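Local coordinates for protein carboxylesterase (Uncultured bacterium, PDB 5GMX) that hydrolyses carboxylic esters as a family VIII carboxylesterase of the beta-lactamase clan and is also active toward oxyimino cephalosporins, at residues A[36-41]-A[355-360]; A[136-141]-A[169-174]; A[112-117]-A[320-325]. All blocks are in the same frame, centred on the assembly; numbering follows the deposited sequence.

Contact 1: A[36-41]-A[355-360]; sequences FGLAIE and ARLGMG
Four backbone hydrogen bonds join the antiparallel strands 36-40 and 357-360, their short axes 4.7 Å apart and 172° from parallel, and a fifth, E41 N to R356 O, follows just beyond their ends. G37 and G360 satisfy each other twice: G37 N reaches G360 O at 2.9 Å, and the return bond from G360 N meets G37 O from above the carbonyl plane. A39 and G358 form the second such pair, A39 N to G358 O at 2.8 Å. Outward, backbone bonds tie L38 to V45 and V46 of strand 43-51, and M359 to F350 of strand 348-352. The non-hydrogen-bonded pairs, L38 with M359 and I40 with L357, put their side chains on one face, where I40 CD1 touches L357 CD1 at 3.6 Å. M359, a selenomethionine, brings SE to the edge of the F36 ring, 4.9 Å from its centroid. E41 CG lies 3.5 Å over the centre of the R356 guanidinium; carboxylate and guanidinium lie stacked, their planes 9° from parallel, so E41 OE1 and R356 NH1 share only a long, charge-based salt bridge. R356 NE is satisfied by N284 OD1. With helix 374-385 packed on F36, L357 and M359, this pairing belongs to the antiparallel sheet of the serine beta-lactamase fold.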
loop_
_atom_site.group_PDB
_atom_site.type_symbol
_atom_site.label_atom_id
_atom_site.label_comp_id
_atom_site.label_asym_id
_atom_site.label_seq_id
_atom_site.Cartn_x
_atom_site.Cartn_y
_atom_site.Cartn_z
ATOM N N PHE A 36 11.226 -3.867 10.063
ATOM C CA PHE A 36 11.663 -4.347 8.766
ATOM C C PHE A 36 11.431 -5.852 8.631
ATOM O O PHE A 36 11.696 -6.626 9.558
ATOM C CB PHE A 36 13.146 -4.022 8.548
ATOM C CG PHE A 36 13.703 -4.582 7.270
ATOM C CD1 PHE A 36 14.352 -5.810 7.261
ATOM C CD2 PHE A 36 13.540 -3.908 6.075
ATOM C CE1 PHE A 36 14.836 -6.344 6.080
ATOM C CE2 PHE A 36 14.033 -4.432 4.890
ATOM C CZ PHE A 36 14.687 -5.643 4.893
ATOM N N GLY A 37 10.969 -6.272 7.464
ATOM C CA GLY A 37 10.815 -7.685 7.178
ATOM C C GLY A 37 11.383 -8.042 5.815
ATOM O O GLY A 37 11.408 -7.218 4.889
ATOM N N LEU A 38 11.866 -9.275 5.704
ATOM C CA LEU A 38 12.361 -9.799 4.448
ATOM C C LEU A 38 11.992 -11.272 4.327
ATOM O O LEU A 38 12.293 -12.085 5.211
ATOM C CB LEU A 38 13.877 -9.604 4.330
ATOM C CG LEU A 38 14.562 -10.128 3.053
ATOM C CD1 LEU A 38 14.224 -9.277 1.851
ATOM C CD2 LEU A 38 16.079 -10.204 3.215
ATOM N N ALA A 39 11.305 -11.604 3.241
ATOM C CA ALA A 39 10.924 -12.973 2.943
ATOM C C ALA A 39 11.671 -13.467 1.715
ATOM O O ALA A 39 11.817 -12.745 0.728
ATOM C CB ALA A 39 9.418 -13.090 2.738
ATOM N N ILE A 40 12.166 -14.695 1.798
ATOM C CA ILE A 40 12.839 -15.349 0.689
ATOM C C ILE A 40 12.203 -16.719 0.473
ATOM O O ILE A 40 12.026 -17.494 1.425
ATOM C CB ILE A 40 14.362 -15.500 0.943
ATOM C CG1 ILE A 40 15.022 -14.130 1.083
ATOM C CG2 ILE A 40 15.036 -16.244 -0.209
ATOM C CD1 ILE A 40 15.086 -13.358 -0.228
ATOM N N GLU A 41 11.822 -16.984 -0.774
ATOM C CA GLU A 41 11.276 -18.276 -1.179
ATOM C C GLU A 41 10.155 -18.762 -0.269
ATOM O O GLU A 41 10.093 -19.933 0.069
ATOM C CB GLU A 41 12.397 -19.320 -1.240
ATOM C CG GLU A 41 13.407 -19.046 -2.350
ATOM C CD GLU A 41 14.475 -20.124 -2.490
ATOM O OE1 GLU A 41 14.296 -21.237 -1.941
ATOM O OE2 GLU A 41 15.490 -19.859 -3.176
ATOM N N ALA A 355 14.008 -13.304 -7.727
ATOM C CA ALA A 355 14.711 -13.736 -6.521
ATOM C C ALA A 355 13.757 -14.361 -5.504
ATOM O O ALA A 355 14.186 -14.828 -4.450
ATOM C CB ALA A 355 15.453 -12.559 -5.894
ATOM N N ARG A 356 12.467 -14.376 -5.830
ATOM C CA ARG A 356 11.433 -14.832 -4.902
ATOM C C ARG A 356 11.543 -14.093 -3.561
ATOM O O ARG A 356 11.430 -14.681 -2.485
ATOM C CB ARG A 356 11.499 -16.352 -4.728
ATOM C CG ARG A 356 11.073 -17.094 -6.002
ATOM C CD ARG A 356 11.450 -18.559 -5.986
ATOM N NE ARG A 356 10.707 -19.308 -4.977
ATOM C CZ ARG A 356 11.050 -20.518 -4.531
ATOM N NH1 ARG A 356 12.141 -21.122 -4.995
ATOM N NH2 ARG A 356 10.301 -21.124 -3.611
ATOM N N LEU A 357 11.743 -12.783 -3.654
ATOM C CA LEU A 357 12.024 -11.944 -2.497
ATOM C C LEU A 357 10.882 -10.964 -2.245
ATOM O O LEU A 357 10.429 -10.295 -3.163
ATOM C CB LEU A 357 13.336 -11.184 -2.718
ATOM C CG LEU A 357 13.859 -10.144 -1.720
ATOM C CD1 LEU A 357 15.383 -10.079 -1.792
ATOM C CD2 LEU A 357 13.280 -8.749 -1.989
ATOM N N GLY A 358 10.417 -10.879 -1.006
ATOM C CA GLY A 358 9.449 -9.864 -0.637
ATOM C C GLY A 358 10.034 -9.035 0.487
ATOM O O GLY A 358 10.728 -9.561 1.348
HETATM N N MSE A 359 9.756 -7.742 0.499
HETATM C CA MSE A 359 10.368 -6.882 1.501
HETATM C C MSE A 359 9.382 -5.865 2.043
HETATM O O MSE A 359 8.575 -5.305 1.283
HETATM C CB MSE A 359 11.589 -6.162 0.919
HETATM C CG MSE A 359 12.317 -5.300 1.947
HETATM SE SE MSE A 359 13.882 -4.320 1.246
HETATM C CE MSE A 359 14.777 -5.800 0.340
ATOM N N GLY A 360 9.457 -5.616 3.350
ATOM C CA GLY A 360 8.574 -4.654 3.986
ATOM C C GLY A 360 9.283 -3.741 4.972
ATOM O O GLY A 360 10.169 -4.176 5.702
#

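Contact 2: A[136-141]-A[169-174]; sequences YDWDKL and AGEVAR
W138, the first residue of helix 138-146, carries this meeting with helix 165-175, and its indole can be followed outward atom by atom. CB points toward the other helix, and CG stands anti to the backbone N (chi1 -176°), which sends the ring across the gap. CD1 passes 3.7 Å from R174 NH1. The next atom, NE1, makes the one direct hydrogen bond between the segments, to E171 OE1 at 2.9 Å with an N-H...O angle of 170°. The acceptor lies in the indole plane, yet W138 NE1 meets E171 OE1 from above the carboxylate plane, ring and carboxylate being turned 50° apart. R174 CD lies 3.6 Å from W138 NE1. Farther round, CZ2 is 3.9 Å from G170 C, and the ring edge lies against the backbone of G170, which has no side chain in the way.

E171 OE1 is gripped twice: besides the indole N-H it takes R174 NH1 at 2.8 Å on its syn lone pair, nearly in the guanidinium plane. E171 OE2 pairs with R175, so the carboxylate is well neutralised and probably stays ionised. D139 joins more loosely. Its OD1 is 3.7 Å from R174 NH1, well out of the guanidinium plane, a long salt bridge of charges alone, while one water links OD1 to R174 NH2 and a second links it to E171 OE2. Around the contact, H167 stacks on the W138 ring and L183 of helix 183-192 touches it. D137 caps helix 138-146 through a weak bond from K140 N. Together D139, E171 and R174 make a water-bridged salt-bridge network at a helix-helix junction in the helical part of the beta-lactamase fold.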
loop_
_atom_site.group_PDB
_atom_site.type_symbol
_atom_site.label_atom_id
_atom_site.label_comp_id
_atom_site.label_asym_id
_atom_site.label_seq_id
_atom_site.Cartn_x
_atom_site.Cartn_y
_atom_site.Cartn_z
ATOM N N TYR A 136 -14.775 8.945 6.267
ATOM C CA TYR A 136 -15.123 7.754 7.046
ATOM C C TYR A 136 -16.469 7.141 6.631
ATOM O O TYR A 136 -16.763 5.999 6.972
ATOM C CB TYR A 136 -15.120 8.074 8.542
ATOM C CG TYR A 136 -13.824 8.699 9.013
ATOM C CD1 TYR A 136 -12.643 8.514 8.301
ATOM C CD2 TYR A 136 -13.779 9.482 10.158
ATOM C CE1 TYR A 136 -11.462 9.082 8.717
ATOM C CE2 TYR A 136 -12.598 10.052 10.584
ATOM C CZ TYR A 136 -11.442 9.850 9.857
ATOM O OH TYR A 136 -10.259 10.417 10.262
ATOM N N ASP A 137 -17.274 7.883 5.877
ATOM C CA ASP A 137 -18.556 7.360 5.411
ATOM C C ASP A 137 -18.389 6.715 4.037
ATOM O O ASP A 137 -18.465 7.392 3.005
ATOM C CB ASP A 137 -19.607 8.471 5.361
ATOM C CG ASP A 137 -21.026 7.945 5.115
ATOM O OD1 ASP A 137 -21.198 6.864 4.503
ATOM O OD2 ASP A 137 -21.983 8.624 5.548
ATOM N N TRP A 138 -18.188 5.400 4.035
ATOM C CA TRP A 138 -17.802 4.659 2.833
ATOM C C TRP A 138 -18.769 4.806 1.654
ATOM O O TRP A 138 -18.376 5.203 0.543
ATOM C CB TRP A 138 -17.647 3.175 3.168
ATOM C CG TRP A 138 -17.167 2.367 2.006
ATOM C CD1 TRP A 138 -17.930 1.809 1.021
ATOM C CD2 TRP A 138 -15.808 2.040 1.697
ATOM N NE1 TRP A 138 -17.129 1.149 0.121
ATOM C CE2 TRP A 138 -15.821 1.279 0.512
ATOM C CE3 TRP A 138 -14.580 2.309 2.313
ATOM C CZ2 TRP A 138 -14.654 0.777 -0.070
ATOM C CZ3 TRP A 138 -13.419 1.811 1.732
ATOM C CH2 TRP A 138 -13.466 1.054 0.555
ATOM N N ASP A 139 -20.027 4.463 1.894
ATOM C CA ASP A 139 -21.033 4.439 0.837
ATOM C C ASP A 139 -21.284 5.827 0.259
ATOM O O ASP A 139 -21.532 5.979 -0.936
ATOM C CB ASP A 139 -22.334 3.838 1.367
ATOM C CG ASP A 139 -22.163 2.392 1.812
ATOM O OD1 ASP A 139 -21.294 1.692 1.239
ATOM O OD2 ASP A 139 -22.892 1.960 2.736
ATOM N N LYS A 140 -21.225 6.835 1.120
ATOM C CA LYS A 140 -21.463 8.211 0.704
ATOM C C LYS A 140 -20.317 8.731 -0.180
ATOM O O LYS A 140 -20.545 9.335 -1.237
ATOM C CB LYS A 140 -21.650 9.101 1.934
ATOM C CG LYS A 140 -21.965 10.544 1.619
ATOM C CD LYS A 140 -22.294 11.302 2.898
ATOM C CE LYS A 140 -22.129 12.797 2.713
ATOM N NZ LYS A 140 -23.171 13.318 1.786
ATOM N N LEU A 141 -19.082 8.488 0.253
ATOM C CA LEU A 141 -17.922 8.881 -0.537
ATOM C C LEU A 141 -17.916 8.178 -1.898
ATOM O O LEU A 141 -17.658 8.807 -2.929
ATOM C CB LEU A 141 -16.628 8.580 0.211
ATOM C CG LEU A 141 -15.390 9.136 -0.489
ATOM C CD1 LEU A 141 -15.392 10.653 -0.434
ATOM C CD2 LEU A 141 -14.126 8.582 0.142
ATOM N N ALA A 169 -11.245 1.179 -5.809
ATOM C CA ALA A 169 -10.776 -0.201 -5.935
ATOM C C ALA A 169 -11.591 -1.117 -5.018
ATOM O O ALA A 169 -12.144 -2.155 -5.437
ATOM C CB ALA A 169 -9.289 -0.291 -5.594
ATOM N N GLY A 170 -11.700 -0.677 -3.770
ATOM C CA GLY A 170 -12.392 -1.418 -2.735
ATOM C C GLY A 170 -13.864 -1.616 -3.032
ATOM O O GLY A 170 -14.427 -2.656 -2.708
ATOM N N GLU A 171 -14.498 -0.618 -3.637
ATOM C CA GLU A 171 -15.917 -0.724 -3.929
ATOM C C GLU A 171 -16.140 -1.721 -5.054
ATOM O O GLU A 171 -17.142 -2.447 -5.054
ATOM C CB GLU A 171 -16.527 0.634 -4.275
ATOM C CG GLU A 171 -18.035 0.597 -4.533
ATOM C CD GLU A 171 -18.871 0.116 -3.337
ATOM O OE1 GLU A 171 -18.322 -0.098 -2.233
ATOM O OE2 GLU A 171 -20.097 -0.053 -3.511
ATOM N N VAL A 172 -15.215 -1.781 -6.006
ATOM C CA VAL A 172 -15.330 -2.856 -6.995
ATOM C C VAL A 172 -15.264 -4.230 -6.306
ATOM O O VAL A 172 -16.127 -5.129 -6.532
ATOM C CB VAL A 172 -14.235 -2.757 -8.065
ATOM C CG1 VAL A 172 -14.252 -3.983 -8.971
ATOM C CG2 VAL A 172 -14.430 -1.491 -8.880
ATOM N N ALA A 173 -14.269 -4.358 -5.426
ATOM C CA ALA A 173 -14.092 -5.586 -4.648
ATOM C C ALA A 173 -15.343 -5.980 -3.862
ATOM O O ALA A 173 -15.712 -7.155 -3.829
ATOM C CB ALA A 173 -12.909 -5.434 -3.695
ATOM N N ARG A 174 -15.983 -4.995 -3.237
ATOM C CA ARG A 174 -17.169 -5.226 -2.430
ATOM C C ARG A 174 -18.344 -5.607 -3.305
ATOM O O ARG A 174 -19.154 -6.445 -2.918
ATOM C CB ARG A 174 -17.525 -3.986 -1.602
ATOM C CG ARG A 174 -16.544 -3.644 -0.502
ATOM C CD ARG A 174 -17.044 -2.478 0.350
ATOM N NE ARG A 174 -18.248 -2.804 1.112
ATOM C CZ ARG A 174 -19.443 -2.256 0.904
ATOM N NH1 ARG A 174 -19.603 -1.346 -0.047
ATOM N NH2 ARG A 174 -20.485 -2.613 1.652
HETATM O O HOH W 1 -22.550 -1.248 1.839
HETATM O O HOH W 2 -21.445 1.368 -1.800
#

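Contact 3: A[112-117]-A[320-325]; sequences TVAQLL and WSRGFI
T112 opens the segment as N-cap of helix 113-117: its OG1 accepts from Q115 N at 3.2 Å, and Q115 OE1 takes T112 N in return, a reciprocal capping box that fixes the helix start. T112 O accepts from L116 N, and V113 O from L117 N, the first two helical bonds. A114 is the first residue to meet 320-325. Its CB packs against the far end of R322, 3.9 Å from NE and 4.0 Å from NH2, while R322 CG passes beside A114 CA. The arginine reaches there because its chain bends at chi2 (93°). Q115 points its CB away and serves the cap, and L116 turns to helix 165-175. L117 makes the other half of the contact: its CB sits 3.7 Å from R322 C, and CD1 lies 4.2 Å from R322 CB, the two side chains crossing at about a right angle. L117 O also receives a CA-H...O contact from G323 CA at 3.3 Å. Facing these residues, R322 is the centre of an inverse gamma turn, and G323 has a positive phi (117°), which its lack of a side chain accommodates. No hydrogen bond crosses between the segments. R322 NE is salt-bridged to E306, and NH1 bonds E301 O, so the buried charge is met from outside the pair and the contact itself is van der Waals packing of aliphatic carbon and guanidinium on a short helix.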
loop_
_atom_site.group_PDB
_atom_site.type_symbol
_atom_site.label_atom_id
_atom_site.label_comp_id
_atom_site.label_asym_id
_atom_site.label_seq_id
_atom_site.Cartn_x
_atom_site.Cartn_y
_atom_site.Cartn_z
ATOM N N THR A 112 -12.648 0.798 -17.859
ATOM C CA THR A 112 -12.404 -0.586 -17.452
ATOM C C THR A 112 -11.760 -0.690 -16.065
ATOM O O THR A 112 -11.233 0.291 -15.544
ATOM C CB THR A 112 -11.514 -1.293 -18.451
ATOM O OG1 THR A 112 -10.196 -0.756 -18.341
ATOM C CG2 THR A 112 -12.042 -1.079 -19.881
ATOM N N VAL A 113 -11.811 -1.877 -15.469
ATOM C CA VAL A 113 -11.231 -2.083 -14.142
ATOM C C VAL A 113 -9.720 -1.840 -14.170
ATOM O O VAL A 113 -9.167 -1.212 -13.265
ATOM C CB VAL A 113 -11.551 -3.499 -13.611
ATOM C CG1 VAL A 113 -10.806 -3.787 -12.285
ATOM C CG2 VAL A 113 -13.059 -3.647 -13.440
ATOM N N ALA A 114 -9.067 -2.282 -15.241
ATOM C CA ALA A 114 -7.634 -2.052 -15.418
ATOM C C ALA A 114 -7.297 -0.555 -15.450
ATOM O O ALA A 114 -6.294 -0.133 -14.877
ATOM C CB ALA A 114 -7.139 -2.734 -16.699
ATOM N N GLN A 115 -8.145 0.245 -16.095
ATOM C CA GLN A 115 -7.941 1.698 -16.132
ATOM C C GLN A 115 -8.171 2.364 -14.770
ATOM O O GLN A 115 -7.429 3.264 -14.378
ATOM C CB GLN A 115 -8.855 2.342 -17.178
ATOM C CG GLN A 115 -8.447 2.056 -18.608
ATOM C CD GLN A 115 -9.464 2.578 -19.615
ATOM O OE1 GLN A 115 -10.624 2.813 -19.280
ATOM N NE2 GLN A 115 -9.026 2.762 -20.854
ATOM N N LEU A 116 -9.217 1.939 -14.067
ATOM C CA LEU A 116 -9.485 2.424 -12.717
ATOM C C LEU A 116 -8.297 2.138 -11.787
ATOM O O LEU A 116 -7.881 2.997 -11.010
ATOM C CB LEU A 116 -10.755 1.770 -12.150
ATOM C CG LEU A 116 -11.297 2.282 -10.812
ATOM C CD1 LEU A 116 -12.007 3.610 -10.986
ATOM C CD2 LEU A 116 -12.211 1.265 -10.143
ATOM N N LEU A 117 -7.755 0.928 -11.876
ATOM C CA LEU A 117 -6.672 0.513 -10.981
ATOM C C LEU A 117 -5.318 1.109 -11.336
ATOM O O LEU A 117 -4.405 1.054 -10.516
ATOM C CB LEU A 117 -6.545 -1.008 -10.969
ATOM C CG LEU A 117 -7.622 -1.722 -10.171
ATOM C CD1 LEU A 117 -7.504 -3.210 -10.406
ATOM C CD2 LEU A 117 -7.408 -1.399 -8.712
ATOM N N TRP A 320 2.680 2.402 -14.147
ATOM C CA TRP A 320 1.561 1.801 -13.431
ATOM C C TRP A 320 1.124 0.460 -14.010
ATOM O O TRP A 320 0.956 0.306 -15.245
ATOM C CB TRP A 320 0.346 2.742 -13.437
ATOM C CG TRP A 320 0.486 4.007 -12.646
ATOM C CD1 TRP A 320 0.497 5.284 -13.142
ATOM C CD2 TRP A 320 0.591 4.131 -11.224
ATOM N NE1 TRP A 320 0.618 6.191 -12.119
ATOM C CE2 TRP A 320 0.682 5.513 -10.931
ATOM C CE3 TRP A 320 0.625 3.213 -10.167
ATOM C CZ2 TRP A 320 0.804 5.996 -9.630
ATOM C CZ3 TRP A 320 0.747 3.694 -8.874
ATOM C CH2 TRP A 320 0.838 5.075 -8.617
ATOM N N SER A 321 0.914 -0.488 -13.099
ATOM C CA SER A 321 0.207 -1.721 -13.402
ATOM C C SER A 321 -1.206 -1.625 -12.826
ATOM O O SER A 321 -1.680 -0.531 -12.505
ATOM C CB SER A 321 0.947 -2.935 -12.829
ATOM O OG SER A 321 0.966 -2.908 -11.412
ATOM N N ARG A 322 -1.867 -2.763 -12.639
ATOM C CA ARG A 322 -3.210 -2.749 -12.072
ATOM C C ARG A 322 -3.162 -2.558 -10.558
ATOM O O ARG A 322 -3.563 -3.435 -9.795
ATOM C CB ARG A 322 -3.968 -4.028 -12.423
ATOM C CG ARG A 322 -4.428 -4.100 -13.879
ATOM C CD ARG A 322 -3.436 -4.819 -14.766
ATOM N NE ARG A 322 -3.917 -4.829 -16.139
ATOM C CZ ARG A 322 -4.470 -5.877 -16.731
ATOM N NH1 ARG A 322 -4.580 -7.026 -16.077
ATOM N NH2 ARG A 322 -4.892 -5.783 -17.987
ATOM N N GLY A 323 -2.647 -1.411 -10.132
ATOM C CA GLY A 323 -2.637 -1.055 -8.727
ATOM C C GLY A 323 -1.258 -0.908 -8.120
ATOM O O GLY A 323 -1.098 -0.236 -7.105
ATOM N N PHE A 324 -0.262 -1.551 -8.720
ATOM C CA PHE A 324 1.094 -1.518 -8.173
ATOM C C PHE A 324 2.012 -0.614 -8.970
ATOM O O PHE A 324 1.888 -0.510 -10.183
ATOM C CB PHE A 324 1.697 -2.923 -8.135
ATOM C CG PHE A 324 0.975 -3.873 -7.228
ATOM C CD1 PHE A 324 1.313 -3.954 -5.883
ATOM C CD2 PHE A 324 -0.035 -4.686 -7.720
ATOM C CE1 PHE A 324 0.666 -4.842 -5.040
ATOM C CE2 PHE A 324 -0.696 -5.575 -6.886
ATOM C CZ PHE A 324 -0.343 -5.653 -5.542
ATOM N N ILE A 325 2.938 0.028 -8.271
ATOM C CA ILE A 325 4.051 0.706 -8.911
ATOM C C ILE A 325 5.018 -0.331 -9.470
ATOM O O ILE A 325 5.459 -1.227 -8.751
ATOM C CB ILE A 325 4.812 1.608 -7.923
ATOM C CG1 ILE A 325 3.898 2.715 -7.384
ATOM C CG2 ILE A 325 6.052 2.197 -8.583
ATOM C CD1 ILE A 325 4.553 3.541 -6.279
#

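How the contacts relate
Contacts 1 and 3 are buried, whereas contact 2 is only partly so, and the chemistry differs with the elements joined: sheet, helix pair, helix and loop. Contact 1 is a sheet interface held by main-chain hydrogen bonds; contact 2 relies on side-chain charges, an indole N-H and bridging waters; contact 3 is packing without a direct hydrogen bond. Contacts 1 and 2 lie on opposite sides of the chain's centre, their centres 31 Å apart. Contacts 2 and 3 share a hydrophobic seam in the helical part: V172 CG2 meets L116 CD2 at 3.8 Å, and A169 CB meets L117 CD2 at 3.8 Å. Helix 165-175 thus shows a largely polar side to 136-141 and an apolar one to 112-117.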